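Long-range contacts in cellulase (Uncultured bacterium, PDB 3WX5), which hydrolyses internal beta-1,4-glycosidic bonds of cellulose as a glycoside hydrolase family 12 endoglucanase: residues T21-W26 with A48-I53; F60-A65 with A75-Y80; S115-A120 with L225-R230; R29-G34 with I53-G58; W43-A48 with H67-N72. All blocks are in the same frame, centred on the assembly; numbering follows the deposited sequence.

Contact 1. Residues T21-W26 with A48-I53; sequences TVCDRW and AQCIEI
C23 and C50 are joined by a disulfide, SG to SG 2.1 Å, that ties the end of strand 19-22 to the beginning of strand 49-54. Both sulfurs lie anti to their own carbonyl carbons, beside the backbone N, and the bridge is twisted at chi3 113°, which turns the two CB atoms away from each other about the S-S bond. Next to it V22 and I51 form an antiparallel hydrogen-bonded pair: V22 N gives to I51 O over 2.8 Å, and I51 N returns a bond to V22 O over 3.0 Å. The carbonyl oxygen of V22 is also met by C50 CA in a CA-H...O contact of 3.3 Å. This is the edge of the outer sheet in the beta-jelly-roll of family 12, 19-22 being its last strand on this side. V22 and I51 share one face of that sheet, with T21 and E52 on the other. On the V22 face, CB of V22 stands 4.2 Å from CG1 of I51. V22 CG2, anti to the carbonyl carbon and beside the backbone N, meets the CD1 tip of I53 at 3.5 Å; the two side chains cross obliquely. V38 of strand 36-39, in the facing sheet, packs against I51 and I53. Beyond the disulfide the backbones part, and a water fills in as a bridge: it donates to C23 O at 2.7 Å and accepts from Q49 N at 2.9 Å. The amide of Q49 turns to other partners, N40 and H67.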
# COMPACT_ATOMS: atom_id res chain seq x y z
N THR A 21 -10.48 -16.13 8.43
CA THR A 21 -10.51 -14.98 9.34
C THR A 21 -9.20 -14.94 10.08
O THR A 21 -8.89 -15.85 10.85
CB THR A 21 -11.68 -15.07 10.37
OG1 THR A 21 -12.93 -15.09 9.67
CG2 THR A 21 -11.67 -13.83 11.30
N VAL A 22 -8.38 -13.94 9.77
CA VAL A 22 -6.98 -13.92 10.22
C VAL A 22 -6.82 -12.84 11.27
O VAL A 22 -7.11 -11.66 10.98
CB VAL A 22 -6.04 -13.58 9.02
CG1 VAL A 22 -4.61 -13.30 9.49
CG2 VAL A 22 -6.07 -14.71 7.96
N CYS A 23 -6.36 -13.21 12.47
CA CYS A 23 -6.26 -12.27 13.60
C CYS A 23 -4.85 -12.12 14.16
O CYS A 23 -4.61 -11.23 15.00
CB CYS A 23 -7.23 -12.64 14.74
SG CYS A 23 -8.99 -12.78 14.28
N ASP A 24 -3.94 -13.01 13.76
CA ASP A 24 -2.55 -12.96 14.19
C ASP A 24 -1.96 -11.62 13.77
O ASP A 24 -2.18 -11.17 12.66
CB ASP A 24 -1.74 -14.10 13.52
CG ASP A 24 -0.28 -14.16 13.98
OD1 ASP A 24 0.25 -13.19 14.58
OD2 ASP A 24 0.37 -15.20 13.73
N ARG A 25 -1.22 -10.98 14.66
CA ARG A 25 -0.60 -9.69 14.37
C ARG A 25 0.22 -9.72 13.06
O ARG A 25 0.15 -8.78 12.25
CB ARG A 25 0.22 -9.22 15.58
CG ARG A 25 1.52 -8.55 15.30
CD ARG A 25 2.07 -7.91 16.58
NE ARG A 25 2.54 -6.56 16.31
CZ ARG A 25 3.52 -5.95 16.97
NH1 ARG A 25 4.09 -6.54 18.03
NH2 ARG A 25 3.90 -4.74 16.61
N TRP A 26 0.85 -10.86 12.78
CA TRP A 26 1.59 -11.05 11.54
C TRP A 26 0.99 -12.10 10.60
O TRP A 26 1.69 -12.67 9.75
CB TRP A 26 3.08 -11.34 11.81
CG TRP A 26 3.73 -10.35 12.75
CD1 TRP A 26 4.14 -10.60 14.03
CD2 TRP A 26 4.11 -9.00 12.46
NE1 TRP A 26 4.68 -9.46 14.59
CE2 TRP A 26 4.69 -8.47 13.64
CE3 TRP A 26 3.97 -8.17 11.35
CZ2 TRP A 26 5.16 -7.16 13.73
CZ3 TRP A 26 4.42 -6.85 11.45
CH2 TRP A 26 5.07 -6.39 12.60
N ALA A 48 -6.00 -5.44 19.07
CA ALA A 48 -6.52 -6.54 18.30
C ALA A 48 -7.07 -6.10 16.94
O ALA A 48 -7.76 -5.07 16.82
CB ALA A 48 -7.61 -7.28 19.11
N GLN A 49 -6.89 -6.97 15.97
CA GLN A 49 -7.47 -6.76 14.63
C GLN A 49 -7.68 -8.10 13.95
O GLN A 49 -6.77 -8.94 13.94
CB GLN A 49 -6.51 -5.91 13.78
CG GLN A 49 -6.99 -5.64 12.37
CD GLN A 49 -5.88 -4.96 11.55
OE1 GLN A 49 -5.50 -3.83 11.84
NE2 GLN A 49 -5.29 -5.70 10.64
N CYS A 50 -8.83 -8.26 13.32
CA CYS A 50 -9.09 -9.40 12.45
C CYS A 50 -9.52 -8.95 11.07
O CYS A 50 -10.23 -7.96 10.93
CB CYS A 50 -10.20 -10.29 13.02
SG CYS A 50 -9.79 -10.93 14.68
N ILE A 51 -9.10 -9.68 10.05
CA ILE A 51 -9.65 -9.49 8.71
C ILE A 51 -10.24 -10.79 8.17
O ILE A 51 -9.64 -11.87 8.33
CB ILE A 51 -8.59 -8.95 7.71
CG1 ILE A 51 -7.33 -9.83 7.69
CG2 ILE A 51 -8.21 -7.50 8.10
CD1 ILE A 51 -6.21 -9.34 6.70
N GLU A 52 -11.35 -10.67 7.45
CA GLU A 52 -11.93 -11.81 6.77
C GLU A 52 -11.54 -11.75 5.29
O GLU A 52 -11.83 -10.76 4.61
CB GLU A 52 -13.45 -11.80 6.94
CG GLU A 52 -14.16 -12.89 6.14
CD GLU A 52 -15.67 -12.89 6.40
OE1 GLU A 52 -16.08 -13.44 7.43
OE2 GLU A 52 -16.42 -12.21 5.66
N ILE A 53 -10.80 -12.77 4.84
CA ILE A 53 -10.12 -12.75 3.53
C ILE A 53 -10.74 -13.75 2.55
O ILE A 53 -10.77 -14.96 2.81
CB ILE A 53 -8.62 -13.14 3.65
CG1 ILE A 53 -7.93 -12.34 4.76
CG2 ILE A 53 -7.90 -12.86 2.32
CD1 ILE A 53 -6.52 -12.81 5.03
O HOH W 1 -5.03 -9.14 16.59

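Contact 2. Residues F60-A65 with A75-Y80; sequences FILTRA and AYPAIY
F60 reaches from strand 60-65 to the backbone of P77, A78 and I79, and its ring does most of the touching. From CB, which projects toward 75-80, CG is set between the backbone N and the carbonyl carbon (chi1 69°), and the far half of the ring makes the contact. On one side of it CE1 meets CB of P77 at 4.1 Å. The tip, CZ, comes to 3.6 Å from P77 O and 3.7 Å from A78 N, close to both ends of the peptide that links the two residues. On the other side CE2 lies 3.7 Å from A78 C and 4.2 Å from I79 CB. The ring and the P77 side chain cross at about a right angle. L62, two residues on and on the same side of its strand, adds a fork: its CD2 and CD1 both touch P77 CG, at 4.0 and 4.1 Å. No hydrogen bond spans the gap, and all five touching residues are buried. I79 is also touched by F237 of strand 233-243, next to 60-65, while the CB of A78 points away from F60. The wide spacing, 8.6 Å between the CA atoms of F60 and A78, belongs to two stacked sheets and not to neighbouring strands. This is the hydrophobic interior of the family 12 beta-jelly-roll, where the outer sheet packs on the inner one, whose opposite, concave face forms the substrate cleft in these enzymes.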
# COMPACT_ATOMS: atom_id res chain seq x y z
N PHE A 60 -10.83 -8.36 1.24
CA PHE A 60 -10.82 -8.51 2.70
C PHE A 60 -11.61 -7.43 3.41
O PHE A 60 -11.75 -6.31 2.90
CB PHE A 60 -9.39 -8.68 3.27
CG PHE A 60 -8.51 -7.44 3.17
CD1 PHE A 60 -8.60 -6.42 4.12
CD2 PHE A 60 -7.55 -7.34 2.16
CE1 PHE A 60 -7.79 -5.27 4.05
CE2 PHE A 60 -6.69 -6.21 2.09
CZ PHE A 60 -6.81 -5.17 3.03
N ILE A 61 -12.18 -7.77 4.56
CA ILE A 61 -12.91 -6.77 5.34
C ILE A 61 -12.38 -6.80 6.77
O ILE A 61 -12.07 -7.88 7.30
CB ILE A 61 -14.45 -7.04 5.29
CG1 ILE A 61 -15.23 -5.99 6.09
CG2 ILE A 61 -14.76 -8.43 5.82
CD1 ILE A 61 -16.72 -5.93 5.73
N LEU A 62 -12.22 -5.61 7.37
CA LEU A 62 -11.84 -5.52 8.80
C LEU A 62 -13.07 -5.92 9.63
O LEU A 62 -14.08 -5.18 9.65
CB LEU A 62 -11.40 -4.10 9.17
CG LEU A 62 -9.95 -3.71 8.86
CD1 LEU A 62 -8.95 -4.38 9.82
CD2 LEU A 62 -9.59 -4.00 7.41
N THR A 63 -13.00 -7.06 10.30
CA THR A 63 -14.10 -7.51 11.14
C THR A 63 -13.87 -7.15 12.59
O THR A 63 -14.81 -7.16 13.41
CB THR A 63 -14.34 -9.03 11.04
OG1 THR A 63 -13.17 -9.73 11.43
CG2 THR A 63 -14.72 -9.43 9.60
N ARG A 64 -12.63 -6.82 12.93
CA ARG A 64 -12.30 -6.35 14.27
C ARG A 64 -11.13 -5.40 14.21
O ARG A 64 -10.12 -5.71 13.58
CB ARG A 64 -11.96 -7.54 15.17
CG ARG A 64 -11.76 -7.19 16.64
CD ARG A 64 -11.34 -8.43 17.45
NE ARG A 64 -11.14 -8.09 18.86
CZ ARG A 64 -10.88 -8.99 19.81
NH1 ARG A 64 -10.85 -10.28 19.51
NH2 ARG A 64 -10.70 -8.59 21.07
N ALA A 65 -11.27 -4.21 14.81
CA ALA A 65 -10.14 -3.30 14.88
C ALA A 65 -10.21 -2.43 16.11
O ALA A 65 -10.96 -1.47 16.16
CB ALA A 65 -10.05 -2.43 13.60
N ALA A 75 -1.45 -0.18 12.28
CA ALA A 75 -1.62 -1.36 11.42
C ALA A 75 -1.77 -0.90 9.97
O ALA A 75 -2.27 0.19 9.71
CB ALA A 75 -2.91 -2.14 11.80
N TYR A 76 -1.44 -1.80 9.05
CA TYR A 76 -1.73 -1.59 7.63
C TYR A 76 -2.11 -2.96 7.03
O TYR A 76 -1.32 -3.58 6.31
CB TYR A 76 -0.49 -0.98 6.96
CG TYR A 76 -0.63 -0.74 5.45
CD1 TYR A 76 -1.60 0.12 4.93
CD2 TYR A 76 0.22 -1.37 4.55
CE1 TYR A 76 -1.69 0.38 3.53
CE2 TYR A 76 0.13 -1.15 3.16
CZ TYR A 76 -0.82 -0.30 2.66
OH TYR A 76 -0.92 -0.14 1.28
N PRO A 77 -3.30 -3.47 7.38
CA PRO A 77 -3.84 -4.64 6.65
C PRO A 77 -3.88 -4.33 5.15
O PRO A 77 -4.28 -3.23 4.75
CB PRO A 77 -5.27 -4.76 7.20
CG PRO A 77 -5.61 -3.35 7.70
CD PRO A 77 -4.30 -2.82 8.25
N ALA A 78 -3.34 -5.24 4.34
CA ALA A 78 -3.02 -4.90 2.95
C ALA A 78 -2.98 -6.14 2.05
O ALA A 78 -2.80 -7.24 2.53
CB ALA A 78 -1.66 -4.18 2.88
N ILE A 79 -3.09 -5.91 0.74
CA ILE A 79 -2.89 -6.96 -0.25
C ILE A 79 -1.74 -6.50 -1.15
O ILE A 79 -1.53 -5.29 -1.33
CB ILE A 79 -4.17 -7.22 -1.08
CG1 ILE A 79 -3.92 -8.32 -2.13
CG2 ILE A 79 -4.78 -5.91 -1.68
CD1 ILE A 79 -5.23 -8.95 -2.69
N TYR A 80 -0.94 -7.44 -1.62
CA TYR A 80 0.23 -7.05 -2.41
C TYR A 80 0.61 -8.03 -3.50
O TYR A 80 0.36 -9.25 -3.40
CB TYR A 80 1.44 -6.71 -1.51
CG TYR A 80 2.10 -7.88 -0.82
CD1 TYR A 80 3.18 -8.53 -1.41
CD2 TYR A 80 1.78 -8.20 0.50
CE1 TYR A 80 3.83 -9.59 -0.76
CE2 TYR A 80 2.45 -9.23 1.18
CZ TYR A 80 3.47 -9.92 0.54
OH TYR A 80 4.15 -10.93 1.20

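Contact 3. Residues S115-A120 with L225-R230; sequences SGRWNA and LWEGGR
R117, W226 and E227 carry this contact, gathered round a single carbonyl. R117 O accepts from two successive amides, W226 N at 2.9 Å and E227 N at 3.0 Å, so that W226 and E227 both face R117 in a classic beta bulge; R117 N gives back to E227 O over 2.8 Å. The side chains of R117 and E227 lie on the same sheet face. The aliphatic part of R117 runs past the carboxylate, its CD 3.4 Å from E227 OE1, and then a bend at chi3 (72°) turns NE off that line. The charged ends do not touch directly, and their planes stand 60° apart. A water links them, accepting from R117 NH1 at 2.8 Å and donating to E227 OE2 at 3.2 Å, while the guanidinium makes a salt bridge to D71 and a bond to G150 O. W226 presents its edge to the opposite strand, with R117 O, W118 CA and N119 N near its plane. CH2 at the far end of the ring lies 3.6 Å from N119 ND2, and the amide plane is nearly perpendicular to the ring (89°); that nitrogen bonds to E224. On the sheet face opposite R117 and E227, W118 CB packs on L225 CD2 at 3.5 Å. Strand 117-127 is here flanked by 215-225, whose chain turns a corner at W226, and by 140-149, from which W145 reaches both N119 and W226 and R149 touches W118. Behind it, A120 rests on W108 and L110 of strand 101-111 in the other sheet.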
# COMPACT_ATOMS: atom_id res chain seq x y z
N SER A 115 -16.41 6.20 10.80
CA SER A 115 -15.82 6.33 12.13
C SER A 115 -14.33 6.02 12.03
O SER A 115 -13.86 5.53 11.01
CB SER A 115 -16.48 5.36 13.10
OG SER A 115 -16.13 4.01 12.79
N GLY A 116 -13.61 6.17 13.14
CA GLY A 116 -12.18 5.86 13.16
C GLY A 116 -11.28 6.91 12.53
O GLY A 116 -11.73 7.96 12.03
N ARG A 117 -9.98 6.63 12.60
CA ARG A 117 -8.99 7.47 11.95
C ARG A 117 -8.10 6.55 11.13
O ARG A 117 -7.47 5.64 11.69
CB ARG A 117 -8.17 8.21 13.03
CG ARG A 117 -9.06 9.07 13.95
CD ARG A 117 -8.21 9.95 14.88
NE ARG A 117 -7.59 11.02 14.09
CZ ARG A 117 -6.29 11.27 14.03
NH1 ARG A 117 -5.43 10.55 14.77
NH2 ARG A 117 -5.84 12.24 13.24
N TRP A 118 -8.15 6.71 9.81
CA TRP A 118 -7.59 5.71 8.88
C TRP A 118 -7.42 6.36 7.51
O TRP A 118 -7.91 7.48 7.27
CB TRP A 118 -8.51 4.48 8.74
CG TRP A 118 -9.95 4.86 8.41
CD1 TRP A 118 -11.00 5.00 9.30
CD2 TRP A 118 -10.50 5.15 7.11
NE1 TRP A 118 -12.13 5.40 8.64
CE2 TRP A 118 -11.86 5.51 7.29
CE3 TRP A 118 -9.99 5.13 5.80
CZ2 TRP A 118 -12.69 5.90 6.24
CZ3 TRP A 118 -10.83 5.50 4.73
CH2 TRP A 118 -12.17 5.88 4.96
N ASN A 119 -6.64 5.71 6.66
CA ASN A 119 -6.60 6.08 5.25
C ASN A 119 -6.74 4.82 4.41
O ASN A 119 -6.72 3.72 4.96
CB ASN A 119 -5.31 6.84 4.92
CG ASN A 119 -4.05 5.95 4.97
OD1 ASN A 119 -4.10 4.74 4.72
ND2 ASN A 119 -2.90 6.60 5.16
N ALA A 120 -7.02 5.01 3.12
CA ALA A 120 -6.99 3.90 2.15
C ALA A 120 -5.93 4.29 1.13
O ALA A 120 -6.01 5.38 0.56
CB ALA A 120 -8.38 3.76 1.45
N LEU A 225 -4.26 2.24 9.76
CA LEU A 225 -5.23 2.44 10.83
C LEU A 225 -4.54 3.14 12.01
O LEU A 225 -3.53 2.66 12.50
CB LEU A 225 -5.79 1.10 11.28
CG LEU A 225 -6.46 0.31 10.15
CD1 LEU A 225 -6.98 -1.00 10.69
CD2 LEU A 225 -7.57 1.14 9.47
N TRP A 226 -5.07 4.29 12.43
CA TRP A 226 -4.64 4.90 13.69
C TRP A 226 -5.64 4.57 14.81
O TRP A 226 -5.25 4.35 15.96
CB TRP A 226 -4.52 6.41 13.56
CG TRP A 226 -3.35 6.91 12.72
CD1 TRP A 226 -2.19 7.47 13.18
CD2 TRP A 226 -3.33 7.06 11.29
NE1 TRP A 226 -1.43 7.93 12.11
CE2 TRP A 226 -2.13 7.71 10.95
CE3 TRP A 226 -4.20 6.66 10.27
CZ2 TRP A 226 -1.76 7.96 9.63
CZ3 TRP A 226 -3.83 6.93 8.94
CH2 TRP A 226 -2.64 7.60 8.65
N GLU A 227 -6.93 4.58 14.47
CA GLU A 227 -7.99 4.41 15.48
C GLU A 227 -9.12 3.65 14.80
O GLU A 227 -9.58 4.06 13.73
CB GLU A 227 -8.47 5.79 15.93
CG GLU A 227 -9.05 5.87 17.33
CD GLU A 227 -9.06 7.34 17.80
OE1 GLU A 227 -9.80 8.12 17.20
OE2 GLU A 227 -8.16 7.76 18.58
N GLY A 228 -9.52 2.52 15.36
CA GLY A 228 -10.65 1.77 14.79
C GLY A 228 -10.36 1.14 13.44
O GLY A 228 -9.23 0.73 13.16
N GLY A 229 -11.38 1.08 12.58
CA GLY A 229 -11.20 0.49 11.25
C GLY A 229 -12.23 -0.57 10.88
O GLY A 229 -12.34 -0.97 9.72
N ARG A 230 -13.01 -1.03 11.86
CA ARG A 230 -13.94 -2.13 11.60
C ARG A 230 -14.91 -1.80 10.47
O ARG A 230 -15.59 -0.75 10.48
CB ARG A 230 -14.74 -2.52 12.85
CG ARG A 230 -15.61 -3.77 12.61
CD ARG A 230 -16.34 -4.21 13.90
NE ARG A 230 -17.34 -3.21 14.29
CZ ARG A 230 -17.17 -2.27 15.22
NH1 ARG A 230 -16.04 -2.18 15.92
NH2 ARG A 230 -18.15 -1.40 15.45
O HOH W 2 -13.80 2.55 13.31
O HOH W 3 -5.59 8.67 16.87

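Contact 4. Residues R29-G34 with I53-G58; sequences RDVAGG and IGLETG
The flat group at the centre is the L55 carbonyl, opposite V31 and A32. A32 N donates to L55 O over 3.0 Å, tilted 25° from the carbonyl plane, and V31 CA approaches the same oxygen at 3.3 Å in a CA-H...O contact. A water adds a further bond, donating to L55 O and accepting from G33 N, 3.0 Å each. Next along the turn, A32 CB lies 3.3 Å from E56 O. Below this polar seam the branches of V31 divide: CG1, anti to the carbonyl carbon, touches I53 CG2 at 3.9 Å, and CG2 sits 3.6 Å from G58 CA, where the glycine offers no CB to hold it off. R29 uses only its aliphatic start. Its CB and CG lie 4.1 Å from L55 CD2, and CG also meets I53 CD1, before a bend at chi2 (-71°) redirects CD. Y36 and V38 of strand 36-39 also touch V31. One direct backbone bond and its water thus join strand 28-31 of the inner sheet to the turn after outer strand 49-54, over aliphatic contacts buried at V31 and I53, partly exposed at R29 and L55; apolar contact probably contributes much of the hold.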
# COMPACT_ATOMS: atom_id res chain seq x y z
N ARG A 29 -2.32 -14.69 4.22
CA ARG A 29 -2.81 -15.75 3.34
C ARG A 29 -2.36 -15.49 1.91
O ARG A 29 -2.42 -14.36 1.42
CB ARG A 29 -4.35 -15.83 3.35
CG ARG A 29 -4.97 -16.41 4.66
CD ARG A 29 -4.73 -17.94 4.81
NE ARG A 29 -5.44 -18.50 5.97
CZ ARG A 29 -5.03 -18.40 7.23
NH1 ARG A 29 -3.95 -17.69 7.53
NH2 ARG A 29 -5.72 -18.97 8.22
N ASP A 30 -1.94 -16.55 1.23
CA ASP A 30 -1.83 -16.52 -0.21
C ASP A 30 -3.22 -16.52 -0.81
O ASP A 30 -4.10 -17.25 -0.33
CB ASP A 30 -1.01 -17.71 -0.73
CG ASP A 30 0.42 -17.70 -0.22
OD1 ASP A 30 1.06 -16.63 -0.26
OD2 ASP A 30 0.92 -18.76 0.19
N VAL A 31 -3.43 -15.69 -1.83
CA VAL A 31 -4.72 -15.59 -2.51
C VAL A 31 -4.57 -15.59 -4.03
O VAL A 31 -3.47 -15.34 -4.57
CB VAL A 31 -5.54 -14.31 -2.07
CG1 VAL A 31 -5.77 -14.28 -0.56
CG2 VAL A 31 -4.81 -13.06 -2.55
N ALA A 32 -5.69 -15.84 -4.72
CA ALA A 32 -5.75 -15.78 -6.17
C ALA A 32 -4.71 -16.70 -6.78
O ALA A 32 -3.93 -16.30 -7.66
CB ALA A 32 -5.55 -14.34 -6.66
N GLY A 33 -4.63 -17.90 -6.23
CA GLY A 33 -3.70 -18.93 -6.71
C GLY A 33 -2.25 -18.55 -6.47
O GLY A 33 -1.35 -19.13 -7.07
N GLY A 34 -2.01 -17.62 -5.54
CA GLY A 34 -0.64 -17.25 -5.21
C GLY A 34 -0.19 -15.97 -5.87
O GLY A 34 0.94 -15.53 -5.65
N ILE A 53 -10.80 -12.77 4.84
CA ILE A 53 -10.12 -12.75 3.53
C ILE A 53 -10.74 -13.75 2.55
O ILE A 53 -10.77 -14.96 2.81
CB ILE A 53 -8.62 -13.14 3.65
CG1 ILE A 53 -7.93 -12.34 4.76
CG2 ILE A 53 -7.90 -12.86 2.32
CD1 ILE A 53 -6.52 -12.81 5.03
N GLY A 54 -11.12 -13.25 1.38
CA GLY A 54 -11.58 -14.11 0.30
C GLY A 54 -10.37 -14.75 -0.37
O GLY A 54 -9.48 -14.06 -0.84
N LEU A 55 -10.29 -16.08 -0.31
CA LEU A 55 -9.08 -16.75 -0.79
C LEU A 55 -8.87 -16.72 -2.31
O LEU A 55 -7.75 -16.88 -2.78
CB LEU A 55 -9.03 -18.20 -0.27
CG LEU A 55 -8.94 -18.30 1.25
CD1 LEU A 55 -9.02 -19.76 1.73
CD2 LEU A 55 -7.71 -17.57 1.79
N GLU A 56 -9.95 -16.51 -3.08
CA GLU A 56 -9.83 -16.46 -4.53
C GLU A 56 -9.54 -15.04 -5.04
O GLU A 56 -8.72 -14.87 -5.93
CB GLU A 56 -11.10 -17.02 -5.19
CG GLU A 56 -11.20 -18.56 -5.06
CD GLU A 56 -12.61 -19.11 -5.33
OE1 GLU A 56 -13.47 -18.36 -5.83
OE2 GLU A 56 -12.83 -20.32 -5.09
N THR A 57 -10.26 -14.06 -4.50
CA THR A 57 -10.14 -12.68 -4.97
C THR A 57 -9.08 -11.90 -4.19
O THR A 57 -8.61 -10.85 -4.65
CB THR A 57 -11.47 -11.94 -4.81
OG1 THR A 57 -11.81 -11.90 -3.41
CG2 THR A 57 -12.58 -12.64 -5.60
N GLY A 58 -8.80 -12.34 -2.97
CA GLY A 58 -8.03 -11.54 -2.04
C GLY A 58 -8.78 -10.37 -1.44
O GLY A 58 -8.21 -9.63 -0.63
O HOH W 4 -6.41 -19.15 -4.17

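Contact 5. Residues W43-A48 with H67-N72; sequences WGAETA and HSNGDN
T47 and H67 meet through their first torsions: T47 OG1 stands between its backbone N and carbonyl carbon (chi1 43°), and H67 CG lies anti to the carbonyl carbon (chi1 -53°). The hydroxyl thereby comes to the edge of the imidazole, in the plane of the ring, and forms a short hydrogen bond with ND1, OG1 to ND1 2.6 Å; either atom could be the donor. Beside it H67 CE1 lies 3.5 Å from T47 O. The other ring nitrogen, NE2, bonds to Q49 OE1, so the imidazole is gripped at both nitrogens and its rotation is fixed. A water extends the chain, 2.7 Å from T47 OG1, and accepts from S68 N at 2.7 Å. Both segments are loops that pass from one sheet of the beta-jelly-roll to the other, 43-48 on the way from strand 36-39 to 49-54 and 67-72 between 60-65 and 78-80. The second contains a type II' beta turn from N69 to N72, closed by N72 N to N69 O at 3.3 Å, with G70 at positive phi (61°). At the start of this turn the side chain of N69 points toward the first loop and packs against CB of A45; the CA atoms of these two residues are 7.1 Å apart. The backbones of H67 and N69 are hydrogen-bonded to G228 and W226.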
# COMPACT_ATOMS: atom_id res chain seq x y z
N TRP A 43 1.57 -3.75 12.56
CA TRP A 43 2.99 -3.51 12.78
C TRP A 43 3.30 -2.48 13.87
O TRP A 43 4.38 -2.51 14.46
CB TRP A 43 3.70 -3.16 11.47
CG TRP A 43 3.23 -1.90 10.83
CD1 TRP A 43 2.36 -1.76 9.77
CD2 TRP A 43 3.65 -0.57 11.17
NE1 TRP A 43 2.20 -0.42 9.45
CE2 TRP A 43 3.01 0.32 10.28
CE3 TRP A 43 4.55 -0.05 12.11
CZ2 TRP A 43 3.18 1.71 10.36
CZ3 TRP A 43 4.71 1.33 12.19
CH2 TRP A 43 4.04 2.19 11.31
N GLY A 44 2.33 -1.62 14.20
CA GLY A 44 2.58 -0.47 15.05
C GLY A 44 1.90 -0.45 16.42
O GLY A 44 1.93 0.58 17.10
N ALA A 45 1.27 -1.56 16.80
CA ALA A 45 0.55 -1.68 18.08
C ALA A 45 0.32 -3.13 18.49
O ALA A 45 0.57 -4.04 17.71
CB ALA A 45 -0.81 -0.93 18.03
N GLU A 46 -0.22 -3.31 19.70
CA GLU A 46 -0.55 -4.65 20.18
C GLU A 46 -2.06 -4.83 20.28
O GLU A 46 -2.53 -5.87 20.71
CB GLU A 46 0.08 -4.88 21.55
CG GLU A 46 1.47 -4.29 21.69
CD GLU A 46 2.48 -5.29 22.20
OE1 GLU A 46 2.26 -6.50 22.00
OE2 GLU A 46 3.50 -4.86 22.77
N THR A 47 -2.80 -3.79 19.94
CA THR A 47 -4.28 -3.88 19.83
C THR A 47 -4.81 -4.90 18.80
O THR A 47 -4.18 -5.17 17.76
CB THR A 47 -4.94 -2.50 19.61
OG1 THR A 47 -4.17 -1.73 18.66
CG2 THR A 47 -4.93 -1.74 20.94
N ALA A 48 -6.00 -5.44 19.07
CA ALA A 48 -6.52 -6.54 18.30
C ALA A 48 -7.07 -6.10 16.94
O ALA A 48 -7.76 -5.07 16.82
CB ALA A 48 -7.61 -7.28 19.11
N HIS A 67 -7.93 -0.44 17.55
CA HIS A 67 -6.76 0.40 17.67
C HIS A 67 -7.12 1.74 18.26
O HIS A 67 -8.19 2.30 17.98
CB HIS A 67 -6.10 0.60 16.30
CG HIS A 67 -5.81 -0.68 15.60
ND1 HIS A 67 -5.10 -1.70 16.19
CD2 HIS A 67 -6.20 -1.15 14.39
CE1 HIS A 67 -5.07 -2.74 15.38
NE2 HIS A 67 -5.67 -2.41 14.25
N SER A 68 -6.22 2.25 19.10
CA SER A 68 -6.34 3.64 19.54
C SER A 68 -4.94 4.15 19.85
O SER A 68 -4.49 4.11 21.01
CB SER A 68 -7.22 3.75 20.80
OG SER A 68 -7.42 5.14 21.15
N ASN A 69 -4.23 4.54 18.79
CA ASN A 69 -2.76 4.57 18.80
C ASN A 69 -2.24 5.98 18.71
O ASN A 69 -1.07 6.21 18.37
CB ASN A 69 -2.23 3.74 17.64
CG ASN A 69 -0.86 3.12 17.91
OD1 ASN A 69 -0.01 3.00 17.00
ND2 ASN A 69 -0.65 2.69 19.14
N GLY A 70 -3.06 6.96 19.10
CA GLY A 70 -2.60 8.34 18.99
C GLY A 70 -2.32 8.69 17.54
O GLY A 70 -3.10 8.34 16.65
N ASP A 71 -1.19 9.35 17.28
CA ASP A 71 -0.90 9.73 15.91
C ASP A 71 0.14 8.85 15.24
O ASP A 71 0.67 9.20 14.21
CB ASP A 71 -0.51 11.19 15.83
CG ASP A 71 -1.71 12.11 16.00
OD1 ASP A 71 -2.77 11.83 15.40
OD2 ASP A 71 -1.64 13.01 16.85
N ASN A 72 0.32 7.66 15.80
CA ASN A 72 1.18 6.62 15.21
C ASN A 72 0.31 5.57 14.52
O ASN A 72 -0.65 5.06 15.13
CB ASN A 72 1.97 5.91 16.32
CG ASN A 72 3.06 6.79 16.90
OD1 ASN A 72 3.42 7.81 16.30
ND2 ASN A 72 3.56 6.42 18.08
O HOH W 5 -3.82 0.93 19.08

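Overall arrangement
Contacts 1 and 2 lie closest, their centres 7 Å apart, because strands 49-54 and 60-65 are neighbours in the outer sheet. Contact 4 shares I53 with contact 1 and lies at one end of the group, about 26 Å from contact 5 between centres. Contact 2, in the middle, touches all the others; A75 O and L225 N, 2.9 Å apart and probably hydrogen-bonded, join it to contact 3. Contacts 3 and 5 meet at the far end, their centres 10 Å apart. Contacts 1 and 5 share A48, and W26 CH2 packs 3.6 Å from W43 CA. Contact 2 spans the two sheets, and the inner sheet, reached also by contacts 3 and 4, bears the substrate cleft in family 12.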